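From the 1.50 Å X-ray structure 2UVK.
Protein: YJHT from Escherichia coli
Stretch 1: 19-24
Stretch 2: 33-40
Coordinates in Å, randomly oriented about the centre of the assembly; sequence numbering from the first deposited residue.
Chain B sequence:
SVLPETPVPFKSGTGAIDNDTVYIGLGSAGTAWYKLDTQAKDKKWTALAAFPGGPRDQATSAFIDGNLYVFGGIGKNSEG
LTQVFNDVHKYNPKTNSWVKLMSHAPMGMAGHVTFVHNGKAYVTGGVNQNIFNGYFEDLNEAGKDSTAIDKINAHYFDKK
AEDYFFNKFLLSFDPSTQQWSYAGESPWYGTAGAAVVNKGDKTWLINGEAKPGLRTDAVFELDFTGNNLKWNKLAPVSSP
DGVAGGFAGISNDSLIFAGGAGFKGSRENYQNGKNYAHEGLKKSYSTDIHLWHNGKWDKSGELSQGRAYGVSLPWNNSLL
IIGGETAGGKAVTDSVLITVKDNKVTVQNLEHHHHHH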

# COMPACT_ATOMS: atom_id res chain seq x y z
N ASN B 19 24.70 -22.22 2.98
CA ASN B 19 25.55 -23.33 2.56
C ASN B 19 24.99 -24.68 3.01
O ASN B 19 24.06 -25.19 2.37
CB ASN B 19 27.00 -23.06 2.98
CG ASN B 19 27.57 -21.79 2.34
OD1 ASN B 19 28.12 -20.92 3.02
ND2 ASN B 19 27.39 -21.67 1.03
N ASP B 20 25.53 -25.23 4.10
CA ASP B 20 25.08 -26.55 4.58
C ASP B 20 24.23 -26.49 5.86
O ASP B 20 23.81 -27.53 6.39
CB ASP B 20 26.30 -27.46 4.80
CG ASP B 20 26.89 -28.02 3.48
OD1 ASP B 20 26.21 -28.02 2.44
OD2 ASP B 20 28.04 -28.48 3.52
N THR B 21 23.96 -25.27 6.35
CA THR B 21 23.23 -25.08 7.62
C THR B 21 21.82 -24.56 7.35
O THR B 21 21.65 -23.50 6.75
CB THR B 21 23.96 -24.09 8.55
OG1 THR B 21 25.30 -24.56 8.80
CG2 THR B 21 23.25 -23.92 9.89
N VAL B 22 20.84 -25.32 7.81
CA VAL B 22 19.41 -25.00 7.59
C VAL B 22 18.90 -24.29 8.82
O VAL B 22 19.16 -24.73 9.94
CB VAL B 22 18.57 -26.28 7.39
CG1 VAL B 22 17.07 -25.95 7.40
CG2 VAL B 22 18.96 -26.99 6.10
N TYR B 23 18.14 -23.21 8.61
CA TYR B 23 17.48 -22.46 9.71
C TYR B 23 15.98 -22.49 9.49
O TYR B 23 15.53 -22.21 8.39
CB TYR B 23 17.93 -21.01 9.72
CG TYR B 23 19.41 -20.83 9.99
CD1 TYR B 23 19.87 -20.49 11.24
CD2 TYR B 23 20.32 -20.98 8.96
CE1 TYR B 23 21.24 -20.32 11.47
CE2 TYR B 23 21.68 -20.82 9.18
CZ TYR B 23 22.13 -20.48 10.43
OH TYR B 23 23.49 -20.33 10.63
N ILE B 24 15.22 -22.87 10.51
CA ILE B 24 13.75 -22.82 10.43
C ILE B 24 13.14 -22.22 11.67
O ILE B 24 13.68 -22.32 12.77
CB ILE B 24 13.13 -24.19 10.20
CG1 ILE B 24 13.49 -25.15 11.35
CG2 ILE B 24 13.54 -24.76 8.84
CD1 ILE B 24 12.74 -26.44 11.33
N TRP B 33 13.19 -20.76 16.82
CA TRP B 33 14.04 -21.02 15.67
C TRP B 33 14.96 -22.18 16.01
O TRP B 33 15.29 -22.39 17.18
CB TRP B 33 14.86 -19.80 15.30
CG TRP B 33 14.06 -18.85 14.48
CD1 TRP B 33 13.14 -17.97 14.93
CD2 TRP B 33 14.08 -18.73 13.05
NE1 TRP B 33 12.60 -17.27 13.88
CE2 TRP B 33 13.17 -17.72 12.71
CE3 TRP B 33 14.81 -19.35 12.03
CZ2 TRP B 33 12.95 -17.34 11.40
CZ3 TRP B 33 14.60 -18.96 10.73
CH2 TRP B 33 13.68 -17.97 10.42
N TYR B 34 15.30 -22.93 14.98
CA TYR B 34 16.24 -24.05 15.08
C TYR B 34 17.18 -24.02 13.90
O TYR B 34 16.84 -23.53 12.85
CB TYR B 34 15.50 -25.38 15.08
CG TYR B 34 14.31 -25.44 16.00
CD1 TYR B 34 14.45 -25.83 17.32
CD2 TYR B 34 13.04 -25.12 15.53
CE1 TYR B 34 13.33 -25.88 18.16
CE2 TYR B 34 11.92 -25.17 16.37
CZ TYR B 34 12.07 -25.56 17.67
OH TYR B 34 10.94 -25.61 18.49
N LYS B 35 18.38 -24.59 14.10
CA LYS B 35 19.32 -24.80 12.99
C LYS B 35 19.74 -26.26 12.90
O LYS B 35 19.67 -26.99 13.87
CB LYS B 35 20.54 -23.91 13.13
CG LYS B 35 21.50 -24.30 14.26
CD LYS B 35 22.62 -23.28 14.30
CE LYS B 35 23.61 -23.57 15.39
NZ LYS B 35 24.67 -22.50 15.37
N LEU B 36 20.15 -26.68 11.72
CA LEU B 36 20.67 -28.03 11.54
C LEU B 36 21.83 -28.00 10.54
O LEU B 36 21.76 -27.38 9.49
CB LEU B 36 19.54 -28.94 11.07
CG LEU B 36 19.87 -30.41 10.86
CD1 LEU B 36 18.74 -31.30 11.32
CD2 LEU B 36 20.21 -30.65 9.38
N ASP B 37 22.92 -28.67 10.91
CA ASP B 37 24.09 -28.83 10.05
C ASP B 37 23.86 -30.10 9.25
O ASP B 37 23.85 -31.18 9.80
CB ASP B 37 25.34 -28.94 10.92
CG ASP B 37 26.58 -29.22 10.13
OD1 ASP B 37 26.52 -29.24 8.88
OD2 ASP B 37 27.64 -29.39 10.77
N THR B 38 23.63 -29.96 7.95
CA THR B 38 23.24 -31.11 7.13
C THR B 38 24.41 -32.09 6.93
O THR B 38 24.19 -33.23 6.55
CB THR B 38 22.75 -30.70 5.73
OG1 THR B 38 23.78 -29.96 5.06
CG2 THR B 38 21.44 -29.87 5.81
N GLN B 39 25.63 -31.63 7.20
CA GLN B 39 26.84 -32.45 7.01
C GLN B 39 27.30 -33.17 8.26
O GLN B 39 28.32 -33.87 8.23
CB GLN B 39 27.98 -31.58 6.46
CG GLN B 39 27.92 -31.38 4.96
N ALA B 40 26.58 -33.02 9.37
CA ALA B 40 26.92 -33.75 10.59
C ALA B 40 26.54 -35.22 10.42
O ALA B 40 25.64 -35.55 9.64
CB ALA B 40 26.22 -33.14 11.81

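Backbone hydrogen bonds hold two neighbouring strands of YJHT together, Thr21 to Ile24 and Trp33 to Asp37. Val22 and Leu36 form one hydrogen-bonded pair: Val22 N donates to Leu36 O at 2.8 Å, and Leu36 N returns a bond to Val22 O, also 2.8 Å. Ile24 and Tyr34 repeat the pattern, with Ile24 N to Tyr34 O at 2.9 Å and Tyr34 N to Ile24 O at 2.8 Å. All four are short; the bond from Leu36 N is the most bent, at 149°, while the other three lie between 162° and 167°. The strands so joined run antiparallel, with their N-to-C directions 163° apart and their axes approaching to 4.6 Å.

The ladder continues one step beyond the strands, where Asp20 O accepts twice from the same residue. Thr38 N reaches Asp20 O at 2.9 Å and 168°, and the hydroxyl Thr38 OG1 donates to Asp20 O at 2.8 Å. With chi1 in the p well, the threonine side chain brings its hydroxyl to the same carbonyl as its own amide, so backbone and side chain together fasten this end of the pairing. Thr38 OG1 also hydrogen-bonds elsewhere in the structure.

A type I turn from Asp37 to Ala40 begins at the last residue of the strand. The closing bond, Ala40 N to Asp37 O, is weak at 3.3 Å; the Asp37 side chain adds support, its OD1 accepting from Gln39 N at 3.1 Å. Across the stretches, Asp20 OD2 lies 3.2 Å from Gln39 CG, a contact with the aliphatic part of a side chain whose outer atoms are not modelled.

Between the hydrogen-bonded pairs sit the non-hydrogen-bonded pairs Thr21 with Asp37 and Tyr23 with Lys35. Here the CA atoms draw closer, 4.4 Å for Tyr23 and Lys35 against 5.4 Å for Ile24 and Tyr34, and CA-H groups point at carbonyls already engaged by amides. Lys35 CA lies 3.1 Å from Val22 O, Trp33 CA 3.2 Å from Ile24 O, Thr21 CA 3.3 Å from Leu36 O, and Tyr23 CA 3.4 Å from Tyr34 O.

Side chains alternate between the two faces of the sheet. Thr21, Tyr23, Lys35 and Asp37 share one face. There Lys35 CB meets Tyr23 CD1 at 4.0 Å and Thr21 CG2 at 4.2 Å; the rest of the lysine, extended from chi2 onward, leads its charged end away from the other strand. The indole of Trp33 comes nearer than its CA-to-CB direction suggests, bringing CZ3 to 4.0 Å from Tyr23 CB in an apolar contact.

Val22, Ile24, Tyr34 and Leu36 occupy the other face. Ile24 CG1 packs against Tyr34 CD2 at 4.2 Å, and Val22 CG2 touches the methyl Thr38 CG2 at 3.8 Å, so Thr38 offers its hydroxyl to the backbone and its methyl to an apolar neighbour. Altogether the two stretches bury 571 Å², both sides summed.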